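Local atomic coordinates of isocitrate dehydrogenase [NAD] subunit 1, mitochondrial (Saccharomyces cerevisiae, PDB entry 3BLX), a protein that catalyses, within an octamer of two subunit types, the NAD(+)-dependent conversion of isocitrate to 2-oxoglutarate in the citric acid cycle and also binds 5'-untranslated leaders of mitochondrial mRNAs. Residues G62-E65 against A66-L70; L80-P84 against A85-G89; V153-R156 against P157-E160; T199-Q203 against K204-D208. All coordinates share one frame; numbering follows the deposited sequence.

Interaction 1 (G62-E65 against A66-L70)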
loop_
_atom_site.group_PDB
_atom_site.type_symbol
_atom_site.label_atom_id
_atom_site.label_comp_id
_atom_site.label_asym_id
_atom_site.label_seq_id
_atom_site.Cartn_x
_atom_site.Cartn_y
_atom_site.Cartn_z
ATOM N N GLY E 62 -6.214 -28.332 0.349
ATOM C CA GLY E 62 -4.814 -28.655 0.182
ATOM C C GLY E 62 -4.099 -27.581 -0.591
ATOM O O GLY E 62 -2.969 -27.227 -0.278
ATOM N N VAL E 63 -4.762 -27.045 -1.603
ATOM C CA VAL E 63 -4.174 -25.964 -2.372
ATOM C C VAL E 63 -3.987 -24.754 -1.480
ATOM O O VAL E 63 -2.951 -24.116 -1.515
ATOM C CB VAL E 63 -5.001 -25.619 -3.638
ATOM C CG1 VAL E 63 -4.540 -24.289 -4.279
ATOM C CG2 VAL E 63 -4.895 -26.732 -4.626
ATOM N N TYR E 64 -4.986 -24.458 -0.663
ATOM C CA TYR E 64 -4.876 -23.349 0.267
ATOM C C TYR E 64 -3.698 -23.565 1.240
ATOM O O TYR E 64 -2.928 -22.644 1.498
ATOM C CB TYR E 64 -6.203 -23.113 0.990
ATOM C CG TYR E 64 -6.119 -22.183 2.181
ATOM C CD1 TYR E 64 -5.903 -22.691 3.463
ATOM C CD2 TYR E 64 -6.246 -20.801 2.030
ATOM C CE1 TYR E 64 -5.803 -21.857 4.569
ATOM C CE2 TYR E 64 -6.161 -19.949 3.135
ATOM C CZ TYR E 64 -5.933 -20.486 4.418
ATOM O OH TYR E 64 -5.831 -19.681 5.561
ATOM N N GLU E 65 -3.530 -24.787 1.725
ATOM C CA GLU E 65 -2.454 -25.103 2.650
ATOM C C GLU E 65 -1.059 -25.038 2.030
ATOM O O GLU E 65 -0.071 -24.728 2.704
ATOM C CB GLU E 65 -2.681 -26.469 3.300
ATOM C CG GLU E 65 -3.724 -26.462 4.405
ATOM C CD GLU E 65 -3.464 -25.413 5.499
ATOM O OE1 GLU E 65 -2.322 -24.897 5.583
ATOM O OE2 GLU E 65 -4.404 -25.109 6.281
ATOM N N ALA E 66 -0.969 -25.330 0.745
ATOM C CA ALA E 66 0.301 -25.257 0.054
ATOM C C ALA E 66 0.705 -23.809 -0.216
ATOM O O ALA E 66 1.853 -23.429 -0.046
ATOM C CB ALA E 66 0.227 -26.043 -1.238
ATOM N N VAL E 67 -0.260 -23.007 -0.639
ATOM C CA VAL E 67 -0.023 -21.602 -0.882
ATOM C C VAL E 67 0.414 -20.961 0.423
ATOM O O VAL E 67 1.414 -20.255 0.469
ATOM C CB VAL E 67 -1.283 -20.894 -1.491
ATOM C CG1 VAL E 67 -1.127 -19.381 -1.523
ATOM C CG2 VAL E 67 -1.533 -21.399 -2.884
ATOM N N GLU E 68 -0.315 -21.247 1.489
ATOM C CA GLU E 68 -0.031 -20.681 2.801
ATOM C C GLU E 68 1.360 -21.098 3.313
ATOM O O GLU E 68 2.101 -20.283 3.880
ATOM C CB GLU E 68 -1.146 -21.051 3.786
ATOM C CG GLU E 68 -1.604 -19.874 4.685
ATOM C CD GLU E 68 -1.911 -18.575 3.900
ATOM O OE1 GLU E 68 -1.485 -17.492 4.356
ATOM O OE2 GLU E 68 -2.576 -18.620 2.835
ATOM N N SER E 69 1.719 -22.354 3.074
ATOM C CA SER E 69 3.039 -22.836 3.412
ATOM C C SER E 69 4.132 -22.137 2.610
ATOM O O SER E 69 5.160 -21.771 3.173
ATOM C CB SER E 69 3.104 -24.347 3.231
ATOM O OG SER E 69 4.393 -24.844 3.517
ATOM N N LEU E 70 3.910 -21.937 1.306
ATOM C CA LEU E 70 4.863 -21.197 0.480
ATOM C C LEU E 70 4.999 -19.745 0.887
ATOM O O LEU E 70 6.084 -19.200 0.829
ATOM C CB LEU E 70 4.521 -21.282 -0.975
ATOM C CG LEU E 70 5.035 -22.579 -1.600
ATOM C CD1 LEU E 70 4.342 -22.818 -2.914
ATOM C CD2 LEU E 70 6.535 -22.548 -1.786
#
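The carbonyl oxygen Val63 O is gripped by two amides of the next helical turn: Val67 N donates to it at 3.0 Å and nearly straight (168°), while Ala66 N gives it a second, weak bond. Ala66 N has its better acceptor one residue back, in Gly62 O at 2.9 Å. Glu68 N to Tyr64 O continues the i to i+4 ladder.

Tyr64 and Glu68, one turn apart, bring their side chains together beside this ladder. The Glu68 chain bends at chi2 (49°), which turns its carboxylate back so that OE2 lies 3.8 Å from Tyr64 CE2, with the ring and carboxylate planes 26° apart. Here the approach is simple van der Waals contact; the charge of Glu68 has a long, weak ion pair with Lys71. These large polar residues suit the outer flank, where Tyr64 packs on Pro207 and Glu68 on Lys204 of a neighbouring copy of this subunit.

The other flank carries compact residues. Val63 and Val67 meet loosely at their methyls and press on Ala96 of helix 92-99, Ala66 touches Ile23 of strand 17-25, and Ser69 OG bonds Thr21 there, so helix 60-73 is packed against both elements.

Interaction 2 (L80-P84 against A85-G89)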
loop_
_atom_site.group_PDB
_atom_site.type_symbol
_atom_site.label_atom_id
_atom_site.label_comp_id
_atom_site.label_asym_id
_atom_site.label_seq_id
_atom_site.Cartn_x
_atom_site.Cartn_y
_atom_site.Cartn_z
ATOM N N LEU E 80 4.701 -34.527 -8.821
ATOM C CA LEU E 80 3.763 -34.482 -9.937
ATOM C C LEU E 80 2.405 -35.057 -9.599
ATOM O O LEU E 80 2.302 -35.938 -8.762
ATOM C CB LEU E 80 4.292 -35.275 -11.125
ATOM C CG LEU E 80 5.505 -34.769 -11.876
ATOM C CD1 LEU E 80 5.565 -33.246 -11.777
ATOM C CD2 LEU E 80 6.747 -35.442 -11.316
ATOM N N TRP E 81 1.377 -34.534 -10.258
ATOM C CA TRP E 81 0.160 -35.286 -10.535
ATOM C C TRP E 81 0.143 -35.613 -12.015
ATOM O O TRP E 81 0.390 -34.746 -12.863
ATOM C CB TRP E 81 -1.079 -34.490 -10.203
ATOM C CG TRP E 81 -1.333 -34.454 -8.776
ATOM C CD1 TRP E 81 -2.140 -35.286 -8.063
ATOM C CD2 TRP E 81 -0.755 -33.546 -7.848
ATOM N NE1 TRP E 81 -2.108 -34.947 -6.735
ATOM C CE2 TRP E 81 -1.261 -33.881 -6.576
ATOM C CE3 TRP E 81 0.141 -32.477 -7.968
ATOM C CZ2 TRP E 81 -0.909 -33.184 -5.432
ATOM C CZ3 TRP E 81 0.492 -31.784 -6.837
ATOM C CH2 TRP E 81 -0.030 -32.140 -5.577
ATOM N N HIS E 82 -0.142 -36.867 -12.337
ATOM C CA HIS E 82 -0.181 -37.255 -13.731
ATOM C C HIS E 82 -1.602 -37.219 -14.308
ATOM O O HIS E 82 -1.955 -38.006 -15.186
ATOM C CB HIS E 82 0.537 -38.581 -13.935
ATOM C CG HIS E 82 1.968 -38.545 -13.500
ATOM N ND1 HIS E 82 2.337 -38.493 -12.174
ATOM C CD2 HIS E 82 3.123 -38.533 -14.212
ATOM C CE1 HIS E 82 3.656 -38.466 -12.081
ATOM N NE2 HIS E 82 4.158 -38.487 -13.304
ATOM N N THR E 83 -2.401 -36.284 -13.790
ATOM C CA THR E 83 -3.621 -35.827 -14.449
ATOM C C THR E 83 -3.209 -34.890 -15.588
ATOM O O THR E 83 -2.127 -34.319 -15.558
ATOM C CB THR E 83 -4.584 -35.089 -13.457
ATOM O OG1 THR E 83 -4.017 -33.837 -13.033
ATOM C CG2 THR E 83 -4.871 -35.958 -12.229
ATOM N N PRO E 84 -4.060 -34.739 -16.609
ATOM C CA PRO E 84 -3.688 -33.860 -17.727
ATOM C C PRO E 84 -3.537 -32.396 -17.294
ATOM O O PRO E 84 -2.751 -31.660 -17.901
ATOM C CB PRO E 84 -4.857 -34.021 -18.707
ATOM C CG PRO E 84 -5.542 -35.293 -18.302
ATOM C CD PRO E 84 -5.355 -35.404 -16.824
ATOM N N ALA E 85 -4.271 -31.989 -16.259
ATOM C CA ALA E 85 -4.200 -30.621 -15.740
ATOM C C ALA E 85 -2.793 -30.227 -15.243
ATOM O O ALA E 85 -2.230 -29.236 -15.711
ATOM C CB ALA E 85 -5.258 -30.394 -14.645
ATOM N N ASP E 86 -2.223 -30.998 -14.313
ATOM C CA ASP E 86 -0.895 -30.688 -13.770
ATOM C C ASP E 86 0.193 -30.616 -14.850
ATOM O O ASP E 86 1.083 -29.769 -14.776
ATOM C CB ASP E 86 -0.497 -31.682 -12.661
ATOM C CG ASP E 86 0.697 -31.197 -11.813
ATOM O OD1 ASP E 86 0.537 -30.218 -11.045
ATOM O OD2 ASP E 86 1.787 -31.813 -11.901
ATOM N N GLN E 87 0.115 -31.496 -15.847
ATOM C CA GLN E 87 1.127 -31.574 -16.902
ATOM C C GLN E 87 1.114 -30.380 -17.873
ATOM O O GLN E 87 2.110 -30.098 -18.542
ATOM C CB GLN E 87 0.989 -32.895 -17.670
ATOM C CG GLN E 87 1.152 -34.142 -16.796
ATOM C CD GLN E 87 0.859 -35.441 -17.538
ATOM O OE1 GLN E 87 0.389 -35.431 -18.683
ATOM N NE2 GLN E 87 1.139 -36.569 -16.884
ATOM N N THR E 88 -0.010 -29.675 -17.947
ATOM C CA THR E 88 -0.134 -28.552 -18.875
ATOM C C THR E 88 0.027 -27.177 -18.203
ATOM O O THR E 88 0.201 -26.161 -18.886
ATOM C CB THR E 88 -1.463 -28.615 -19.676
ATOM O OG1 THR E 88 -2.566 -28.727 -18.773
ATOM C CG2 THR E 88 -1.473 -29.819 -20.600
ATOM N N GLY E 89 -0.021 -27.154 -16.871
ATOM C CA GLY E 89 0.143 -25.926 -16.110
ATOM C C GLY E 89 -1.160 -25.357 -15.582
ATOM O O GLY E 89 -1.201 -24.239 -15.086
#
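Asp86 and Trp81 are joined by the one well-formed side-chain hydrogen bond across this turn: Trp81 N donates to Asp86 OD2 over 3.2 Å at 161°. The amide approaches from above the carboxylate plane, 70° out of it. With CG turned away from its own backbone N (chi1 -165°), Asp86 reaches back over the preceding loop, and its other oxygen, OD1, forms a salt bridge with Lys78. The carboxylate is thus held at both oxygens, which suits a short acid in a buried place. Weaker polar contacts converge on Pro84 O, which takes a weak bond from Thr88 N. Thr88 OG1 lies 3.1 Å from both Pro84 O and Ala85 O, and which of them it serves is left open; His90 is a further, weak partner.

Residues 80-89 lead from strand 75-80 into the short, weakly bonded helix 84-88. Proline is at home at such a start, where a backbone N-H is not needed, and Gly89 leaves the helix with a positive phi. Gly89 O bonds Arg98, a substrate-binding residue by similarity.

Van der Waals contacts fill the rest. Trp81 CB lies 3.8 Å from Asp86 CB, and OD1 of Asp86 comes as near to CE3 of the indole, whose plane is steep to the carboxylate. Gln87, extended beyond CG, sends NE2 to 3.5 Å from His82 CA, its amide perpendicular to the imidazole; His82 ND1 bonds Asp26.

Interaction 3 (V153-R156 against P157-E160)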
loop_
_atom_site.group_PDB
_atom_site.type_symbol
_atom_site.label_atom_id
_atom_site.label_comp_id
_atom_site.label_asym_id
_atom_site.label_seq_id
_atom_site.Cartn_x
_atom_site.Cartn_y
_atom_site.Cartn_z
ATOM N N VAL E 153 -4.432 -11.936 -23.579
ATOM C CA VAL E 153 -3.642 -10.697 -23.545
ATOM C C VAL E 153 -2.136 -10.899 -23.452
ATOM O O VAL E 153 -1.649 -11.871 -22.912
ATOM C CB VAL E 153 -4.052 -9.748 -22.405
ATOM C CG1 VAL E 153 -5.525 -9.383 -22.502
ATOM C CG2 VAL E 153 -3.740 -10.376 -21.081
ATOM N N MET E 154 -1.408 -9.965 -24.020
ATOM C CA MET E 154 0.039 -9.937 -23.955
ATOM C C MET E 154 0.333 -8.505 -23.550
ATOM O O MET E 154 -0.117 -7.574 -24.216
ATOM C CB MET E 154 0.619 -10.197 -25.351
ATOM C CG MET E 154 2.107 -9.868 -25.532
ATOM S SD MET E 154 3.151 -11.334 -25.380
ATOM C CE MET E 154 2.191 -12.583 -26.273
ATOM N N THR E 155 1.055 -8.307 -22.457
ATOM C CA THR E 155 1.270 -6.942 -21.975
ATOM C C THR E 155 2.742 -6.650 -21.796
ATOM O O THR E 155 3.524 -7.537 -21.508
ATOM C CB THR E 155 0.551 -6.649 -20.638
ATOM O OG1 THR E 155 1.373 -7.049 -19.527
ATOM C CG2 THR E 155 -0.804 -7.341 -20.566
ATOM N N ARG E 156 3.112 -5.391 -21.923
ATOM C CA ARG E 156 4.519 -5.045 -21.931
ATOM C C ARG E 156 5.199 -5.238 -20.563
ATOM O O ARG E 156 6.331 -5.719 -20.485
ATOM C CB ARG E 156 4.753 -3.637 -22.537
ATOM C CG ARG E 156 5.064 -2.526 -21.561
ATOM C CD ARG E 156 5.448 -1.226 -22.292
ATOM N NE ARG E 156 6.588 -1.399 -23.196
ATOM C CZ ARG E 156 6.500 -1.389 -24.530
ATOM N NH1 ARG E 156 5.312 -1.187 -25.144
ATOM N NH2 ARG E 156 7.606 -1.574 -25.262
ATOM N N PRO E 157 4.513 -4.900 -19.467
ATOM C CA PRO E 157 5.194 -5.148 -18.186
ATOM C C PRO E 157 5.469 -6.635 -17.945
ATOM O O PRO E 157 6.562 -6.976 -17.492
ATOM C CB PRO E 157 4.202 -4.618 -17.135
ATOM C CG PRO E 157 3.285 -3.702 -17.899
ATOM C CD PRO E 157 3.188 -4.280 -19.281
ATOM N N LYS E 158 4.508 -7.509 -18.239
ATOM C CA LYS E 158 4.775 -8.932 -18.082
ATOM C C LYS E 158 5.901 -9.374 -19.016
ATOM O O LYS E 158 6.753 -10.173 -18.621
ATOM C CB LYS E 158 3.528 -9.790 -18.287
ATOM C CG LYS E 158 2.844 -10.201 -17.011
ATOM C CD LYS E 158 1.840 -9.177 -16.524
ATOM C CE LYS E 158 0.958 -9.760 -15.415
ATOM N NZ LYS E 158 0.108 -10.901 -15.893
ATOM N N THR E 159 5.947 -8.852 -20.238
ATOM C CA THR E 159 7.015 -9.316 -21.121
ATOM C C THR E 159 8.388 -8.718 -20.822
ATOM O O THR E 159 9.419 -9.315 -21.123
ATOM C CB THR E 159 6.632 -9.384 -22.646
ATOM O OG1 THR E 159 7.617 -8.714 -23.426
ATOM C CG2 THR E 159 5.339 -8.780 -22.893
ATOM N N GLU E 160 8.399 -7.555 -20.191
ATOM C CA GLU E 160 9.651 -6.981 -19.704
ATOM C C GLU E 160 10.271 -7.821 -18.580
ATOM O O GLU E 160 11.475 -8.099 -18.607
ATOM C CB GLU E 160 9.440 -5.536 -19.257
ATOM C CG GLU E 160 9.351 -4.532 -20.430
ATOM C CD GLU E 160 9.142 -3.077 -19.959
ATOM O OE1 GLU E 160 9.209 -2.822 -18.726
ATOM O OE2 GLU E 160 8.903 -2.196 -20.822
#
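Arg156 reaches over the first turn of its helix to Glu160. CB passes beside Pro157, 3.7 Å from its CD. CG stays by the same proline, 3.4 Å from that CD, so the aliphatic start of the chain lies against the CD side of the ring. The arginine's own CD then moves on to Glu160, approaching OE2 at 3.9 Å. A bend at chi3 (-57°) directs NE to that same oxygen, where it makes a weak hydrogen bond of 3.4 Å within a salt bridge. OE2 sits at the edge of the guanidinium, in its plane, although the two flat groups are 71° apart. CZ and the two terminal nitrogens lead on away from OE2, and Leu193 and Ile197 of helix 190-205 touch the side chain. Beneath the bridge, Glu160 N bonds Arg156 O at 2.8 Å.

Thr155 ends strand 147-155 and serves as N-cap: its OG1 accepts weakly from Lys158 N at 3.4 Å. A short hydroxyl suits this place, since it can meet a first-turn amide, and the same OG1 bonds Glu133. Val153, Met154 and Thr155 itself pair antiparallel with a strand of a subunit 2 chain, as in the clasp of this family.

Glu160 OE1 keeps a long, weak ion pair with Arg164. The backbone bond thus carries the turn, and cap and salt bridge add less, the bridge probably weakened by solvent at its partly exposed partners.

Interaction 4 (T199-Q203 against K204-D208)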
loop_
_atom_site.group_PDB
_atom_site.type_symbol
_atom_site.label_atom_id
_atom_site.label_comp_id
_atom_site.label_asym_id
_atom_site.label_seq_id
_atom_site.Cartn_x
_atom_site.Cartn_y
_atom_site.Cartn_z
ATOM N N THR E 199 14.320 -8.060 -27.800
ATOM C CA THR E 199 15.508 -7.579 -28.509
ATOM C C THR E 199 15.979 -6.188 -28.030
ATOM O O THR E 199 17.181 -5.935 -28.003
ATOM C CB THR E 199 15.358 -7.619 -30.071
ATOM O OG1 THR E 199 14.478 -6.583 -30.506
ATOM C CG2 THR E 199 14.811 -8.970 -30.538
ATOM N N GLU E 200 15.058 -5.307 -27.631
ATOM C CA GLU E 200 15.455 -3.992 -27.116
ATOM C C GLU E 200 16.136 -4.097 -25.761
ATOM O O GLU E 200 17.157 -3.466 -25.520
ATOM C CB GLU E 200 14.260 -3.029 -26.991
ATOM C CG GLU E 200 13.583 -2.643 -28.322
ATOM C CD GLU E 200 12.189 -2.028 -28.125
ATOM O OE1 GLU E 200 11.810 -1.741 -26.953
ATOM O OE2 GLU E 200 11.479 -1.837 -29.145
ATOM N N ILE E 201 15.550 -4.867 -24.861
ATOM C CA ILE E 201 16.124 -5.045 -23.538
ATOM C C ILE E 201 17.485 -5.710 -23.650
ATOM O O ILE E 201 18.368 -5.512 -22.809
ATOM C CB ILE E 201 15.192 -5.852 -22.649
ATOM C CG1 ILE E 201 13.932 -5.017 -22.381
ATOM C CG2 ILE E 201 15.899 -6.276 -21.362
ATOM C CD1 ILE E 201 13.275 -5.283 -21.033
ATOM N N GLY E 202 17.662 -6.468 -24.727
ATOM C CA GLY E 202 18.935 -7.107 -25.022
ATOM C C GLY E 202 20.035 -6.122 -25.385
ATOM O O GLY E 202 21.126 -6.141 -24.803
ATOM N N GLN E 203 19.746 -5.246 -26.344
ATOM C CA GLN E 203 20.722 -4.264 -26.821
ATOM C C GLN E 203 21.071 -3.164 -25.808
ATOM O O GLN E 203 22.232 -2.773 -25.703
ATOM C CB GLN E 203 20.255 -3.669 -28.158
ATOM C CG GLN E 203 20.205 -4.714 -29.277
ATOM C CD GLN E 203 19.287 -4.318 -30.415
ATOM O OE1 GLN E 203 18.513 -3.360 -30.303
ATOM N NE2 GLN E 203 19.360 -5.059 -31.521
ATOM N N LYS E 204 20.079 -2.689 -25.053
ATOM C CA LYS E 204 20.285 -1.591 -24.106
ATOM C C LYS E 204 20.816 -2.047 -22.764
ATOM O O LYS E 204 21.649 -1.372 -22.174
ATOM C CB LYS E 204 19.005 -0.766 -23.911
ATOM C CG LYS E 204 18.447 -0.164 -25.205
ATOM C CD LYS E 204 17.181 0.659 -24.964
ATOM C CE LYS E 204 16.526 1.049 -26.297
ATOM N NZ LYS E 204 15.137 1.582 -26.130
ATOM N N GLU E 205 20.348 -3.186 -22.263
ATOM C CA GLU E 205 20.710 -3.568 -20.889
ATOM C C GLU E 205 21.679 -4.761 -20.771
ATOM O O GLU E 205 22.281 -4.974 -19.716
ATOM C CB GLU E 205 19.457 -3.809 -20.032
ATOM C CG GLU E 205 18.386 -2.723 -20.106
ATOM C CD GLU E 205 17.242 -2.954 -19.096
ATOM O OE1 GLU E 205 17.412 -3.745 -18.130
ATOM O OE2 GLU E 205 16.165 -2.338 -19.271
ATOM N N TYR E 206 21.823 -5.536 -21.840
ATOM C CA TYR E 206 22.669 -6.739 -21.794
ATOM C C TYR E 206 23.458 -6.892 -23.105
ATOM O O TYR E 206 23.149 -7.743 -23.944
ATOM C CB TYR E 206 21.819 -7.997 -21.504
ATOM C CG TYR E 206 21.001 -7.916 -20.208
ATOM C CD1 TYR E 206 19.735 -7.336 -20.194
ATOM C CD2 TYR E 206 21.495 -8.435 -19.007
ATOM C CE1 TYR E 206 18.993 -7.251 -19.031
ATOM C CE2 TYR E 206 20.753 -8.360 -17.823
ATOM C CZ TYR E 206 19.498 -7.765 -17.842
ATOM O OH TYR E 206 18.759 -7.681 -16.662
ATOM N N PRO E 207 24.480 -6.050 -23.292
ATOM C CA PRO E 207 25.121 -5.975 -24.616
ATOM C C PRO E 207 26.030 -7.180 -24.865
ATOM O O PRO E 207 26.219 -7.605 -26.023
ATOM C CB PRO E 207 25.945 -4.683 -24.539
ATOM C CG PRO E 207 25.490 -3.985 -23.233
ATOM C CD PRO E 207 25.055 -5.093 -22.333
ATOM N N ASP E 208 26.563 -7.726 -23.765
ATOM C CA ASP E 208 27.455 -8.895 -23.782
ATOM C C ASP E 208 26.753 -10.196 -24.199
ATOM O O ASP E 208 27.396 -11.238 -24.383
ATOM C CB ASP E 208 28.082 -9.093 -22.401
ATOM C CG ASP E 208 28.968 -7.925 -21.980
ATOM O OD1 ASP E 208 29.283 -7.076 -22.850
ATOM O OD2 ASP E 208 29.350 -7.861 -20.781
#
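Ile201 and Tyr206 are brought alongside each other by their first torsions: in Ile201 (chi1 -67°) CG1 stands beside the backbone N and CG2 is anti to that nitrogen, while Tyr206 (chi1 -57°) swings its ring back along the last turn. The two side chains point the same way, and Ile201 CG2 comes within 4.0 Å of Tyr206 CE1. The edge of the ring also faces the backbone, with CD1 3.5 Å from Ile201 O, which lies close to the ring plane. A branched aliphatic chain suits this buried spot because one branch can meet the phenol while the side chain also packs on Glu160, Arg164 and Phe167 of helix 156-172.

Three backbone bonds close the helix. Lys204 N to Glu200 O is the straightest (165°), at 3.1 Å. Glu205 N to Ile201 O and Tyr206 N to Gly202 O are equally long but more bent, and both donors stand well above the carbonyl plane, as the helix unwinds at Tyr206, the first residue to leave helical angles. Pro207, with no N-H to offer, comes after the last of these bonds. On the solvent side Lys204, extended beyond CG, lays CB and CG 3.6 Å from Glu200 O; its NZ remains 4.8 Å from Glu200 OE1, too far for a contact.

Helix 190-205 joins the parallel strands 177-182 and 210-215 in a beta-alpha-beta unit. Its end lies on helix 156-172: Tyr206 too touches Arg164, which also makes a salt bridge with Glu205, and the tyrosine meets Phe167 with nearly parallel rings and bonds Asp168 through OH.

How the interactions relate
Interactions 3 and 4 lie at the start of helix 156-172 and the end of helix 190-205 and touch directly, Glu160 CG lying 4.0 Å from Ile201 CD1; Arg164 is shared, as a distant ion partner of Glu160 and a salt-bridge partner of Glu205. Interactions 1 and 2 are near but separate, about 7 Å between nearest atoms. Interaction 1 is mostly buried and rests on regular helical bonds, whereas interaction 2, where a strand gives way to a helix, relies on a side-chain carboxylate. Interaction 3 is partly buried and adds a weak cap and a weak ion pair. Interaction 4 is the most exposed, with Ile201 and Tyr206 turned to helix 156-172.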